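Local coordinates for protein minor fimbrium subunit Mfa5 (Porphyromonas gingivalis ATCC 33277, PDB 6TO1) that serves as an accessory subunit of the minor fimbriae, surface pili that mediate biofilm formation and adhesion to host cells and other oral bacteria, at residues A[536-541]-A[636-641]; A[594-599]-A[624-629]; A[235-240]-A[368-373]. All coordinates share one frame; numbering follows the deposited sequence.

In the fold
Interaction 3 comes first along the chain and lies in the von Willebrand factor type A domain, joining the loop after strand 227-234 to helix 369-378. Interactions 1 and 2 belong to the last modelled part of the chain, with 594-599/624-629 nested inside the loop closed by 536-541/636-641. Their centres are about 14 Å apart, and they touch through the Tyr537–Thr599 hydroxyl pair and through the packing of Pro598 on Phe639 and Tyr641. The centre of interaction 3 is about 107 Å from that of interaction 1 and about 101 Å from that of interaction 2. The elongated fimbrial protein thus holds its magnesium site far from this β-rich end.

Interaction 1: A[536-541]-A[636-641]; sequences HYVLVN and NAYFAY
His536 to Leu539 and Tyr638 to Tyr641 pair in register as neighbouring parallel strands of a mixed β-sheet. The ladder has the parallel pattern: His536 N donates to Ala637 O and His536 O accepts from Phe639 N, while Val538 likewise bonds Phe639 O through its N and Tyr641 N through its O. Val540 N to Tyr641 O (2.9 Å) carries the pairing one step further.

On the face of His536, Tyr638, Val538 and Ala640, the imidazole and phenol rings form an offset stack with centroids 4.5 Å apart and planes at 9°. With His536 CG anti to the carbonyl carbon (chi1 -50°), the two side chains point the same way, and Tyr638 CE1 lies over the imidazole face. The imidazole is also held at its edge: NE2 donates an almost straight bond (170°) to Asn636 OD1 at 2.6 Å, with the oxygen nearly in the ring plane. Stack and bond together fix both tilt and rotation of the ring. Further along, Val540 CG1 meets Ala640 CB at 3.8 Å.

Tyr537, Phe639 and Tyr641 lie side by side on the other face. Tyr641 OH comes to the edge of the Tyr537 ring, 3.3 Å from CD1, whereas Tyr537 CE1 is 3.9 Å from Phe639 CD2 and these two rings barely overlap. The Tyr641 hydroxyl bonds Asn600 O, and that of Tyr537 bonds Thr599 and Asp567. Strand 610-614 pairs antiparallel with the other edge of 634-643, so this parallel step is embedded in an otherwise antiparallel neighbourhood, as is characteristic of a mixed β-sheet.

Interaction 2: A[594-599]-A[624-629]; sequences YSVPPT and GQIGIS
Tyr594 to Val596 and Gly624 to Ile626 form a short antiparallel β-ladder, a two-stranded sheet lying against the larger mixed sheet that contains strands 530-539 and 634-643. Two hydrogen-bonded pairs enclose one non-hydrogen-bonded pair. Tyr594 and Ile626 exchange both their backbone bonds, with Tyr594 N to Ile626 O at 2.7 Å; Val596 and Gly624 do the same, although Gly624 N approaches Val596 O from above the carbonyl plane. Between them, Ser595 faces Gln625. The Gln625 CA–H also points at Tyr594 O, 3.3 Å away.

The two sides of the ladder differ in character. On the side of Ser595 and Gln625, the side chains reach each other through solvent. The Gln625 chain bends at chi2 (-73°), and its amide OE1 accepts from a water at 3.1 Å that also bonds Ser595 OG at 3.1 Å, so a single water spans the non-hydrogen-bonded pair. Direct contact is slight, with Ser595 CB 3.8 Å from Gln625 OE1.

The side of Tyr594, Val596 and Ile626 is apolar. The side chains of Val596 and Ile626 cross at about a right angle, the CG2 branch of the valine resting 3.8 Å from Ile626 CG1. At the other end, the Tyr594 and Ile628 side chains likewise cross at about a right angle, and Tyr594 CE2 lies 4.2 Å from Ile628 CG1. Gly624 has no side chain to add to this layer. The same side packs on the larger sheet: Tyr594 on Ile533, Val596 on Arg535 and Phe639, and Ile626 on Ala637. A two-stranded antiparallel ribbon with a polar, water-bridged side and an apolar side turned onto a second sheet is typical of face-to-face packing of two β-sheets.

Interaction 3: A[235-240]-A[368-373]; sequences DGLATE and FALANN. With PO4 (phosphate ion), chain D; PO4 (phosphate ion), chain C.
Gly236 and Ala371 pack backbone to backbone, their CA atoms only 4.2 Å apart, without a hydrogen bond between the two segments. Gly236 (phi 99°) has no side chain on the flank facing Ala371 O, and this absence lets the loop lie so close to helix 369-378. The methyl CB of Ala371 sits 3.3 Å from Asp235 O, and the Ala371 CA–H points at Gly236 O. A water donates to both Asp235 O (2.9 Å) and Asn372 OD1 (3.0 Å).

Leu237 supplies the apolar part: CD1 meets Leu370 CD2 at 3.8 Å, while CD2 reaches the edge of the Phe368 ring at CE2, 4.2 Å away.

The loop turns on Asp235, whose OD1 accepts from Leu237 N in an Asx turn. Its OD2 bonds Ser137 OG and forms a salt bridge with Arg145, placing this carboxylate behind the magnesium ligand Ser137. A phosphate ion, probably from the crystallisation liquor, accepts from Thr239 OG1 at 2.6 Å and also bonds Ser137 N and Thr207 OG1. The helix thus backs a loop that helps build the metal ion-dependent adhesion site (MIDAS) of a von Willebrand factor type A domain.

Interaction 1: A[536-541]-A[636-641]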
ATOM      1  N   HIS A 536      20.869 -37.368  40.826  1.00 22.64           N
ATOM      2  CA  HIS A 536      22.254 -37.093  41.164  1.00 20.04           C
ATOM      3  C   HIS A 536      22.694 -38.060  42.263  1.00 18.45           C
ATOM      4  O   HIS A 536      21.881 -38.480  43.088  1.00 22.07           O
ATOM      5  CB  HIS A 536      22.443 -35.668  41.669  1.00 23.72           C
ATOM      6  CG  HIS A 536      21.841 -34.620  40.784  1.00 28.47           C
ATOM      7  ND1 HIS A 536      22.573 -33.946  39.827  1.00 29.51           N
ATOM      8  CD2 HIS A 536      20.583 -34.119  40.727  1.00 29.36           C
ATOM      9  CE1 HIS A 536      21.789 -33.069  39.216  1.00 28.99           C
ATOM     10  NE2 HIS A 536      20.572 -33.164  39.733  1.00 23.23           N
ATOM     11  N   TYR A 537      23.978 -38.393  42.260  1.00 23.41           N
ATOM     12  CA  TYR A 537      24.551 -39.418  43.138  1.00 23.51           C
ATOM     13  C   TYR A 537      25.757 -38.810  43.842  1.00 23.33           C
ATOM     14  O   TYR A 537      26.833 -38.669  43.251  1.00 25.45           O
ATOM     15  CB  TYR A 537      24.918 -40.650  42.321  1.00 19.54           C
ATOM     16  CG  TYR A 537      23.746 -41.181  41.523  1.00 18.98           C
ATOM     17  CD1 TYR A 537      22.856 -42.071  42.083  1.00 21.66           C
ATOM     18  CD2 TYR A 537      23.481 -40.718  40.211  1.00 23.65           C
ATOM     19  CE1 TYR A 537      21.779 -42.523  41.404  1.00 22.74           C
ATOM     20  CE2 TYR A 537      22.401 -41.196  39.504  1.00 23.80           C
ATOM     21  CZ  TYR A 537      21.549 -42.097  40.105  1.00 25.57           C
ATOM     22  OH  TYR A 537      20.439 -42.597  39.464  1.00 24.39           O
ATOM     23  N   VAL A 538      25.569 -38.437  45.106  1.00 22.23           N
ATOM     24  CA  VAL A 538      26.530 -37.593  45.796  1.00 24.79           C
ATOM     25  C   VAL A 538      26.968 -38.188  47.130  1.00 24.27           C
ATOM     26  O   VAL A 538      26.293 -39.025  47.729  1.00 23.13           O
ATOM     27  CB  VAL A 538      25.961 -36.164  46.019  1.00 25.61           C
ATOM     28  CG1 VAL A 538      25.655 -35.494  44.653  1.00 27.51           C
ATOM     29  CG2 VAL A 538      24.733 -36.196  46.885  1.00 30.93           C
ATOM     30  N   LEU A 539      28.070 -37.650  47.627  1.00 22.88           N
ATOM     31  CA  LEU A 539      28.802 -38.176  48.766  1.00 25.17           C
ATOM     32  C   LEU A 539      28.418 -37.447  50.043  1.00 35.27           C
ATOM     33  O   LEU A 539      28.353 -36.214  50.066  1.00 30.60           O
ATOM     34  CB  LEU A 539      30.304 -38.033  48.509  1.00 27.70           C
ATOM     35  CG  LEU A 539      31.288 -38.503  49.593  1.00 28.52           C
ATOM     36  CD1 LEU A 539      31.102 -40.006  49.742  1.00 26.47           C
ATOM     37  CD2 LEU A 539      32.727 -38.166  49.277  1.00 30.29           C
ATOM     38  N   VAL A 540      28.138 -38.214  51.098  1.00 25.33           N
ATOM     39  CA  VAL A 540      28.018 -37.665  52.442  1.00 27.88           C
ATOM     40  C   VAL A 540      29.019 -38.379  53.340  1.00 33.19           C
ATOM     41  O   VAL A 540      29.509 -39.476  53.039  1.00 28.63           O
ATOM     42  CB  VAL A 540      26.605 -37.778  53.035  1.00 28.11           C
ATOM     43  CG1 VAL A 540      25.602 -36.992  52.205  1.00 25.51           C
ATOM     44  CG2 VAL A 540      26.193 -39.255  53.153  1.00 27.10           C
ATOM     45  N   ASN A 541      29.320 -37.750  54.464  1.00 32.08           N
ATOM     46  CA  ASN A 541      30.190 -38.406  55.417  1.00 34.08           C
ATOM     47  C   ASN A 541      29.384 -39.323  56.336  1.00 29.44           C
ATOM     48  O   ASN A 541      28.170 -39.524  56.184  1.00 30.53           O
ATOM     49  CB  ASN A 541      31.012 -37.372  56.201  1.00 28.99           C
ATOM     50  CG  ASN A 541      30.173 -36.475  57.066  1.00 32.77           C
ATOM     51  OD1 ASN A 541      29.046 -36.808  57.417  1.00 32.27           O
ATOM     52  ND2 ASN A 541      30.730 -35.323  57.441  1.00 41.69           N
ATOM     53  N   ASN A 636      14.987 -32.492  40.518  1.00 22.73           N
ATOM     54  CA  ASN A 636      16.326 -32.983  40.830  1.00 22.62           C
ATOM     55  C   ASN A 636      16.235 -33.846  42.078  1.00 24.61           C
ATOM     56  O   ASN A 636      15.792 -33.369  43.125  1.00 22.23           O
ATOM     57  CB  ASN A 636      17.330 -31.843  41.063  1.00 22.08           C
ATOM     58  CG  ASN A 636      17.707 -31.120  39.787  1.00 26.79           C
ATOM     59  OD1 ASN A 636      18.613 -31.537  39.051  1.00 24.69           O
ATOM     60  ND2 ASN A 636      16.997 -30.037  39.505  1.00 31.01           N
ATOM     61  N   ALA A 637      16.628 -35.105  41.955  1.00 23.41           N
ATOM     62  CA  ALA A 637      16.784 -35.998  43.099  1.00 23.84           C
ATOM     63  C   ALA A 637      18.255 -36.070  43.461  1.00 24.16           C
ATOM     64  O   ALA A 637      19.122 -36.166  42.575  1.00 23.04           O
ATOM     65  CB  ALA A 637      16.269 -37.397  42.787  1.00 22.93           C
ATOM     66  N   TYR A 638      18.531 -36.017  44.767  1.00 23.17           N
ATOM     67  CA  TYR A 638      19.882 -36.132  45.306  1.00 16.35           C
ATOM     68  C   TYR A 638      19.935 -37.404  46.150  1.00 17.74           C
ATOM     69  O   TYR A 638      19.439 -37.431  47.274  1.00 23.55           O
ATOM     70  CB  TYR A 638      20.255 -34.914  46.120  1.00 21.57           C
ATOM     71  CG  TYR A 638      20.498 -33.742  45.195  1.00 22.44           C
ATOM     72  CD1 TYR A 638      21.730 -33.570  44.602  1.00 25.76           C
ATOM     73  CD2 TYR A 638      19.479 -32.858  44.876  1.00 27.37           C
ATOM     74  CE1 TYR A 638      21.979 -32.525  43.736  1.00 33.52           C
ATOM     75  CE2 TYR A 638      19.722 -31.794  44.010  1.00 25.36           C
ATOM     76  CZ  TYR A 638      20.988 -31.648  43.444  1.00 31.38           C
ATOM     77  OH  TYR A 638      21.290 -30.623  42.559  1.00 41.22           O
ATOM     78  N   PHE A 639      20.527 -38.447  45.591  1.00 24.31           N
ATOM     79  CA  PHE A 639      20.732 -39.695  46.318  1.00 22.18           C
ATOM     80  C   PHE A 639      22.100 -39.650  46.981  1.00 21.74           C
ATOM     81  O   PHE A 639      23.100 -39.440  46.311  1.00 19.21           O
ATOM     82  CB  PHE A 639      20.571 -40.850  45.337  1.00 20.19           C
ATOM     83  CG  PHE A 639      19.201 -40.943  44.751  1.00 20.66           C
ATOM     84  CD1 PHE A 639      18.111 -41.200  45.552  1.00 20.69           C
ATOM     85  CD2 PHE A 639      18.988 -40.746  43.374  1.00 20.22           C
ATOM     86  CE1 PHE A 639      16.836 -41.298  45.020  1.00 24.93           C
ATOM     87  CE2 PHE A 639      17.718 -40.853  42.839  1.00 22.23           C
ATOM     88  CZ  PHE A 639      16.638 -41.121  43.652  1.00 25.48           C
ATOM     89  N   ALA A 640      22.125 -39.847  48.304  1.00 20.53           N
ATOM     90  CA  ALA A 640      23.322 -39.760  49.123  1.00 23.94           C
ATOM     91  C   ALA A 640      23.937 -41.137  49.335  1.00 19.20           C
ATOM     92  O   ALA A 640      23.229 -42.139  49.471  1.00 20.82           O
ATOM     93  CB  ALA A 640      22.989 -39.149  50.488  1.00 24.70           C
ATOM     94  N   TYR A 641      25.255 -41.173  49.330  1.00 18.20           N
ATOM     95  CA  TYR A 641      26.030 -42.388  49.539  1.00 19.62           C
ATOM     96  C   TYR A 641      27.165 -42.081  50.498  1.00 24.89           C
ATOM     97  O   TYR A 641      27.767 -41.004  50.413  1.00 25.84           O
ATOM     98  CB  TYR A 641      26.624 -42.920  48.218  1.00 19.07           C
ATOM     99  CG  TYR A 641      25.558 -43.292  47.245  1.00 23.03           C
ATOM    100  CD1 TYR A 641      25.240 -44.617  46.984  1.00 19.42           C
ATOM    101  CD2 TYR A 641      24.867 -42.306  46.563  1.00 23.36           C
ATOM    102  CE1 TYR A 641      24.232 -44.943  46.112  1.00 22.82           C
ATOM    103  CE2 TYR A 641      23.872 -42.616  45.706  1.00 23.30           C
ATOM    104  CZ  TYR A 641      23.546 -43.914  45.469  1.00 24.51           C
ATOM    105  OH  TYR A 641      22.518 -44.149  44.596  1.00 23.26           O
TER

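Interaction 2: A[594-599]-A[624-629]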
ATOM      1  N   TYR A 594       6.356 -37.847  41.000  1.00 28.46           N
ATOM      2  CA  TYR A 594       6.753 -39.164  40.540  1.00 30.93           C
ATOM      3  C   TYR A 594       7.596 -39.835  41.615  1.00 29.15           C
ATOM      4  O   TYR A 594       8.286 -39.158  42.388  1.00 27.83           O
ATOM      5  CB  TYR A 594       7.526 -39.073  39.246  1.00 33.73           C
ATOM      6  CG  TYR A 594       6.661 -38.589  38.121  1.00 33.47           C
ATOM      7  CD1 TYR A 594       5.990 -39.492  37.312  1.00 35.64           C
ATOM      8  CD2 TYR A 594       6.491 -37.233  37.883  1.00 28.79           C
ATOM      9  CE1 TYR A 594       5.188 -39.073  36.288  1.00 37.16           C
ATOM     10  CE2 TYR A 594       5.680 -36.802  36.849  1.00 28.75           C
ATOM     11  CZ  TYR A 594       5.039 -37.727  36.059  1.00 31.96           C
ATOM     12  OH  TYR A 594       4.222 -37.326  35.035  1.00 34.28           O
ATOM     13  N   SER A 595       7.541 -41.173  41.638  1.00 35.91           N
ATOM     14  CA  SER A 595       8.277 -41.991  42.606  1.00 28.68           C
ATOM     15  C   SER A 595       9.603 -42.393  41.978  1.00 25.42           C
ATOM     16  O   SER A 595       9.652 -43.226  41.061  1.00 32.81           O
ATOM     17  CB  SER A 595       7.444 -43.204  43.024  1.00 35.42           C
ATOM     18  OG  SER A 595       8.176 -44.037  43.913  1.00 46.60           O
ATOM     19  N   VAL A 596      10.680 -41.769  42.430  1.00 25.76           N
ATOM     20  CA  VAL A 596      11.953 -41.824  41.720  1.00 23.64           C
ATOM     21  C   VAL A 596      12.932 -42.658  42.537  1.00 26.19           C
ATOM     22  O   VAL A 596      13.264 -42.273  43.668  1.00 25.89           O
ATOM     23  CB  VAL A 596      12.525 -40.422  41.459  1.00 21.23           C
ATOM     24  CG1 VAL A 596      13.823 -40.536  40.740  1.00 24.54           C
ATOM     25  CG2 VAL A 596      11.493 -39.630  40.665  1.00 24.74           C
ATOM     26  N   PRO A 597      13.440 -43.765  42.000  1.00 28.15           N
ATOM     27  CA  PRO A 597      14.466 -44.524  42.710  1.00 33.57           C
ATOM     28  C   PRO A 597      15.839 -44.233  42.137  1.00 24.60           C
ATOM     29  O   PRO A 597      15.971 -43.841  40.969  1.00 25.41           O
ATOM     30  CB  PRO A 597      14.046 -45.976  42.437  1.00 23.46           C
ATOM     31  CG  PRO A 597      13.647 -45.909  40.967  1.00 31.13           C
ATOM     32  CD  PRO A 597      13.061 -44.468  40.755  1.00 28.30           C
ATOM     33  N   PRO A 598      16.901 -44.446  42.910  1.00 23.97           N
ATOM     34  CA  PRO A 598      18.243 -44.403  42.319  1.00 22.75           C
ATOM     35  C   PRO A 598      18.439 -45.581  41.367  1.00 24.46           C
ATOM     36  O   PRO A 598      17.830 -46.643  41.520  1.00 26.59           O
ATOM     37  CB  PRO A 598      19.176 -44.497  43.535  1.00 23.40           C
ATOM     38  CG  PRO A 598      18.377 -45.268  44.548  1.00 22.42           C
ATOM     39  CD  PRO A 598      16.902 -44.945  44.307  1.00 24.16           C
ATOM     40  N   THR A 599      19.281 -45.386  40.359  1.00 27.72           N
ATOM     41  CA  THR A 599      19.566 -46.501  39.461  1.00 27.93           C
ATOM     42  C   THR A 599      20.274 -47.632  40.197  1.00 33.81           C
ATOM     43  O   THR A 599      20.112 -48.798  39.835  1.00 30.64           O
ATOM     44  CB  THR A 599      20.398 -46.050  38.270  1.00 29.44           C
ATOM     45  OG1 THR A 599      21.595 -45.405  38.704  1.00 46.96           O
ATOM     46  CG2 THR A 599      19.585 -45.089  37.450  1.00 26.94           C
ATOM     47  N   GLY A 624      11.817 -41.719  46.085  1.00 27.40           N
ATOM     48  CA  GLY A 624      11.466 -40.405  46.569  1.00 26.08           C
ATOM     49  C   GLY A 624      10.515 -39.690  45.625  1.00 29.75           C
ATOM     50  O   GLY A 624      10.536 -39.892  44.414  1.00 29.78           O
ATOM     51  N   GLN A 625       9.641 -38.891  46.223  1.00 26.30           N
ATOM     52  CA  GLN A 625       8.667 -38.091  45.486  1.00 27.04           C
ATOM     53  C   GLN A 625       9.356 -36.860  44.909  1.00 22.24           C
ATOM     54  O   GLN A 625       9.914 -36.052  45.664  1.00 25.79           O
ATOM     55  CB  GLN A 625       7.531 -37.674  46.417  1.00 34.45           C
ATOM     56  CG  GLN A 625       6.707 -38.845  46.917  1.00 38.00           C
ATOM     57  CD  GLN A 625       5.836 -39.395  45.824  1.00 33.59           C
ATOM     58  OE1 GLN A 625       6.144 -40.427  45.221  1.00 41.40           O
ATOM     59  NE2 GLN A 625       4.750 -38.696  45.545  1.00 39.02           N
ATOM     60  N   ILE A 626       9.339 -36.739  43.577  1.00 26.78           N
ATOM     61  CA  ILE A 626       9.901 -35.597  42.864  1.00 25.62           C
ATOM     62  C   ILE A 626       8.794 -35.036  41.971  1.00 23.88           C
ATOM     63  O   ILE A 626       8.166 -35.788  41.213  1.00 26.85           O
ATOM     64  CB  ILE A 626      11.129 -35.974  42.016  1.00 26.51           C
ATOM     65  CG1 ILE A 626      12.197 -36.662  42.871  1.00 24.33           C
ATOM     66  CG2 ILE A 626      11.715 -34.731  41.316  1.00 26.20           C
ATOM     67  CD1 ILE A 626      12.914 -35.776  43.838  1.00 22.07           C
ATOM     68  N   GLY A 627       8.577 -33.728  42.045  1.00 26.40           N
ATOM     69  CA  GLY A 627       7.450 -33.087  41.370  1.00 29.60           C
ATOM     70  C   GLY A 627       7.897 -32.071  40.330  1.00 22.45           C
ATOM     71  O   GLY A 627       8.897 -31.375  40.525  1.00 21.07           O
ATOM     72  N   ILE A 628       7.156 -32.026  39.220  1.00 26.11           N
ATOM     73  CA  ILE A 628       7.424 -31.108  38.116  1.00 20.68           C
ATOM     74  C   ILE A 628       6.109 -30.539  37.596  1.00 24.90           C
ATOM     75  O   ILE A 628       5.026 -31.094  37.806  1.00 26.52           O
ATOM     76  CB  ILE A 628       8.191 -31.790  36.958  1.00 24.78           C
ATOM     77  CG1 ILE A 628       7.455 -33.049  36.484  1.00 26.10           C
ATOM     78  CG2 ILE A 628       9.610 -32.112  37.383  1.00 28.19           C
ATOM     79  CD1 ILE A 628       8.150 -33.768  35.346  1.00 25.99           C
ATOM     80  N   SER A 629       6.221 -29.400  36.903  1.00 25.18           N
ATOM     81  CA  SER A 629       5.065 -28.761  36.279  1.00 22.84           C
ATOM     82  C   SER A 629       5.557 -27.957  35.081  1.00 19.36           C
ATOM     83  O   SER A 629       6.760 -27.806  34.867  1.00 22.59           O
ATOM     84  CB  SER A 629       4.339 -27.822  37.234  1.00 23.76           C
ATOM     85  OG  SER A 629       5.149 -26.658  37.470  1.00 24.56           O
TER
HETATM   86  O   HOH W   1       8.221 -42.275  46.482  1.00 44.65           O

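Interaction 3: A[235-240]-A[368-373]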
ATOM      1  N   ASP A 235     -14.055  17.751 -32.993  1.00 17.81           N
ATOM      2  CA  ASP A 235     -13.314  17.718 -34.250  1.00 19.21           C
ATOM      3  C   ASP A 235     -12.293  18.843 -34.346  1.00 20.26           C
ATOM      4  O   ASP A 235     -11.518  18.866 -35.305  1.00 19.97           O
ATOM      5  CB  ASP A 235     -14.230  17.722 -35.476  1.00 21.88           C
ATOM      6  CG  ASP A 235     -15.064  18.971 -35.616  1.00 24.63           C
ATOM      7  OD1 ASP A 235     -14.623  20.091 -35.218  1.00 19.64           O
ATOM      8  OD2 ASP A 235     -16.194  18.821 -36.152  1.00 21.94           O
ATOM      9  N   GLY A 236     -12.255  19.754 -33.372  1.00 18.03           N
ATOM     10  CA  GLY A 236     -11.127  20.653 -33.199  1.00 17.62           C
ATOM     11  C   GLY A 236     -11.298  22.050 -33.760  1.00 17.59           C
ATOM     12  O   GLY A 236     -10.430  22.912 -33.517  1.00 22.17           O
ATOM     13  N   LEU A 237     -12.340  22.307 -34.528  1.00 15.47           N
ATOM     14  CA  LEU A 237     -12.541  23.640 -35.089  1.00 14.70           C
ATOM     15  C   LEU A 237     -13.542  24.427 -34.250  1.00 18.60           C
ATOM     16  O   LEU A 237     -14.751  24.388 -34.495  1.00 20.37           O
ATOM     17  CB  LEU A 237     -12.991  23.530 -36.544  1.00 18.26           C
ATOM     18  CG  LEU A 237     -13.112  24.868 -37.273  1.00 23.31           C
ATOM     19  CD1 LEU A 237     -11.729  25.557 -37.261  1.00 22.16           C
ATOM     20  CD2 LEU A 237     -13.650  24.760 -38.675  1.00 26.78           C
ATOM     21  N   ALA A 238     -13.040  25.186 -33.270  1.00 17.23           N
ATOM     22  CA  ALA A 238     -13.922  26.017 -32.463  1.00 17.55           C
ATOM     23  C   ALA A 238     -14.440  27.184 -33.294  1.00 17.57           C
ATOM     24  O   ALA A 238     -13.720  27.759 -34.111  1.00 18.17           O
ATOM     25  CB  ALA A 238     -13.200  26.515 -31.201  1.00 18.23           C
ATOM     26  N   THR A 239     -15.706  27.529 -33.091  1.00 16.72           N
ATOM     27  CA  THR A 239     -16.314  28.597 -33.853  1.00 15.97           C
ATOM     28  C   THR A 239     -17.074  29.606 -32.996  1.00 18.41           C
ATOM     29  O   THR A 239     -17.683  30.527 -33.551  1.00 20.03           O
ATOM     30  CB  THR A 239     -17.277  28.028 -34.914  1.00 20.32           C
ATOM     31  OG1 THR A 239     -18.316  27.281 -34.273  1.00 20.05           O
ATOM     32  CG2 THR A 239     -16.549  27.157 -35.921  1.00 18.40           C
ATOM     33  N   GLU A 240     -17.082  29.447 -31.678  1.00 16.62           N
ATOM     34  CA  GLU A 240     -17.770  30.352 -30.758  1.00 17.90           C
ATOM     35  C   GLU A 240     -16.905  30.549 -29.524  1.00 16.38           C
ATOM     36  O   GLU A 240     -16.133  29.658 -29.153  1.00 16.81           O
ATOM     37  CB  GLU A 240     -19.128  29.798 -30.312  1.00 17.84           C
ATOM     38  CG  GLU A 240     -20.066  29.438 -31.466  1.00 17.75           C
ATOM     39  CD  GLU A 240     -20.983  30.575 -31.873  1.00 21.79           C
ATOM     40  OE1 GLU A 240     -20.966  31.649 -31.227  1.00 20.13           O
ATOM     41  OE2 GLU A 240     -21.722  30.403 -32.874  1.00 22.85           O
ATOM     42  N   PHE A 368      -6.613  17.961 -40.671  1.00 22.28           N
ATOM     43  CA  PHE A 368      -6.800  19.411 -40.751  1.00 20.04           C
ATOM     44  C   PHE A 368      -5.911  19.993 -39.665  1.00 19.68           C
ATOM     45  O   PHE A 368      -6.223  19.874 -38.474  1.00 18.58           O
ATOM     46  CB  PHE A 368      -8.285  19.721 -40.572  1.00 22.56           C
ATOM     47  CG  PHE A 368      -8.663  21.166 -40.655  1.00 21.99           C
ATOM     48  CD1 PHE A 368      -7.941  22.096 -41.393  1.00 20.88           C
ATOM     49  CD2 PHE A 368      -9.804  21.590 -39.998  1.00 21.20           C
ATOM     50  CE1 PHE A 368      -8.359  23.428 -41.422  1.00 19.64           C
ATOM     51  CE2 PHE A 368     -10.216  22.881 -40.057  1.00 24.85           C
ATOM     52  CZ  PHE A 368      -9.490  23.806 -40.753  1.00 21.10           C
ATOM     53  N   ALA A 369      -4.787  20.607 -40.065  1.00 18.38           N
ATOM     54  CA  ALA A 369      -3.767  20.984 -39.089  1.00 19.02           C
ATOM     55  C   ALA A 369      -4.285  21.985 -38.047  1.00 15.50           C
ATOM     56  O   ALA A 369      -3.955  21.871 -36.858  1.00 19.16           O
ATOM     57  CB  ALA A 369      -2.539  21.552 -39.796  1.00 19.81           C
ATOM     58  N   LEU A 370      -5.071  22.986 -38.463  1.00 17.79           N
ATOM     59  CA  LEU A 370      -5.566  23.954 -37.480  1.00 18.25           C
ATOM     60  C   LEU A 370      -6.307  23.241 -36.354  1.00 20.68           C
ATOM     61  O   LEU A 370      -6.132  23.548 -35.161  1.00 19.23           O
ATOM     62  CB  LEU A 370      -6.509  24.968 -38.141  1.00 15.50           C
ATOM     63  CG  LEU A 370      -7.316  25.902 -37.246  1.00 20.47           C
ATOM     64  CD1 LEU A 370      -6.394  26.718 -36.359  1.00 20.05           C
ATOM     65  CD2 LEU A 370      -8.191  26.786 -38.058  1.00 20.06           C
ATOM     66  N   ALA A 371      -7.157  22.291 -36.719  1.00 19.13           N
ATOM     67  CA  ALA A 371      -7.963  21.594 -35.722  1.00 19.36           C
ATOM     68  C   ALA A 371      -7.103  20.722 -34.832  1.00 17.16           C
ATOM     69  O   ALA A 371      -7.223  20.770 -33.604  1.00 17.74           O
ATOM     70  CB  ALA A 371      -9.024  20.739 -36.410  1.00 18.65           C
ATOM     71  N   ASN A 372      -6.269  19.865 -35.436  1.00 18.69           N
ATOM     72  CA  ASN A 372      -5.474  18.957 -34.626  1.00 20.06           C
ATOM     73  C   ASN A 372      -4.469  19.717 -33.767  1.00 20.01           C
ATOM     74  O   ASN A 372      -4.252  19.370 -32.594  1.00 18.50           O
ATOM     75  CB  ASN A 372      -4.763  17.948 -35.526  1.00 21.08           C
ATOM     76  CG  ASN A 372      -5.720  16.945 -36.143  1.00 22.37           C
ATOM     77  OD1 ASN A 372      -6.911  16.974 -35.881  1.00 23.18           O
ATOM     78  ND2 ASN A 372      -5.187  16.055 -36.978  1.00 27.11           N
ATOM     79  N   ASN A 373      -3.821  20.734 -34.344  1.00 18.04           N
ATOM     80  CA  ASN A 373      -2.818  21.483 -33.603  1.00 18.27           C
ATOM     81  C   ASN A 373      -3.450  22.321 -32.508  1.00 17.09           C
ATOM     82  O   ASN A 373      -2.854  22.484 -31.436  1.00 17.06           O
ATOM     83  CB  ASN A 373      -2.002  22.344 -34.567  1.00 19.27           C
ATOM     84  CG  ASN A 373      -1.110  21.496 -35.460  1.00 19.90           C
ATOM     85  OD1 ASN A 373      -1.111  20.269 -35.348  1.00 23.89           O
ATOM     86  ND2 ASN A 373      -0.350  22.137 -36.332  1.00 19.24           N
TER
HETATM   87  P   PO4 D1103      -1.241  17.168 -37.421  1.00 43.10           P
HETATM   88  O1  PO4 D1103      -1.790  16.018 -36.605  1.00 47.07           O
HETATM   89  O2  PO4 D1103      -0.386  18.069 -36.557  1.00 65.81           O
HETATM   90  O3  PO4 D1103      -0.342  16.662 -38.525  1.00 57.98           O
HETATM   91  O4  PO4 D1103      -2.369  17.975 -38.015  1.00 44.53           O
HETATM   92  P   PO4 C1102     -20.287  24.310 -36.315  1.00 20.59           P
HETATM   93  O1  PO4 C1102     -21.823  24.252 -36.239  1.00 20.91           O
HETATM   94  O2  PO4 C1102     -19.778  25.421 -35.405  1.00 20.30           O
HETATM   95  O3  PO4 C1102     -19.930  24.667 -37.745  1.00 23.39           O
HETATM   96  O4  PO4 C1102     -19.683  22.990 -36.018  1.00 19.73           O
HETATM   97  O   HOH W   2      -9.811  16.554 -35.090  1.00 19.04           O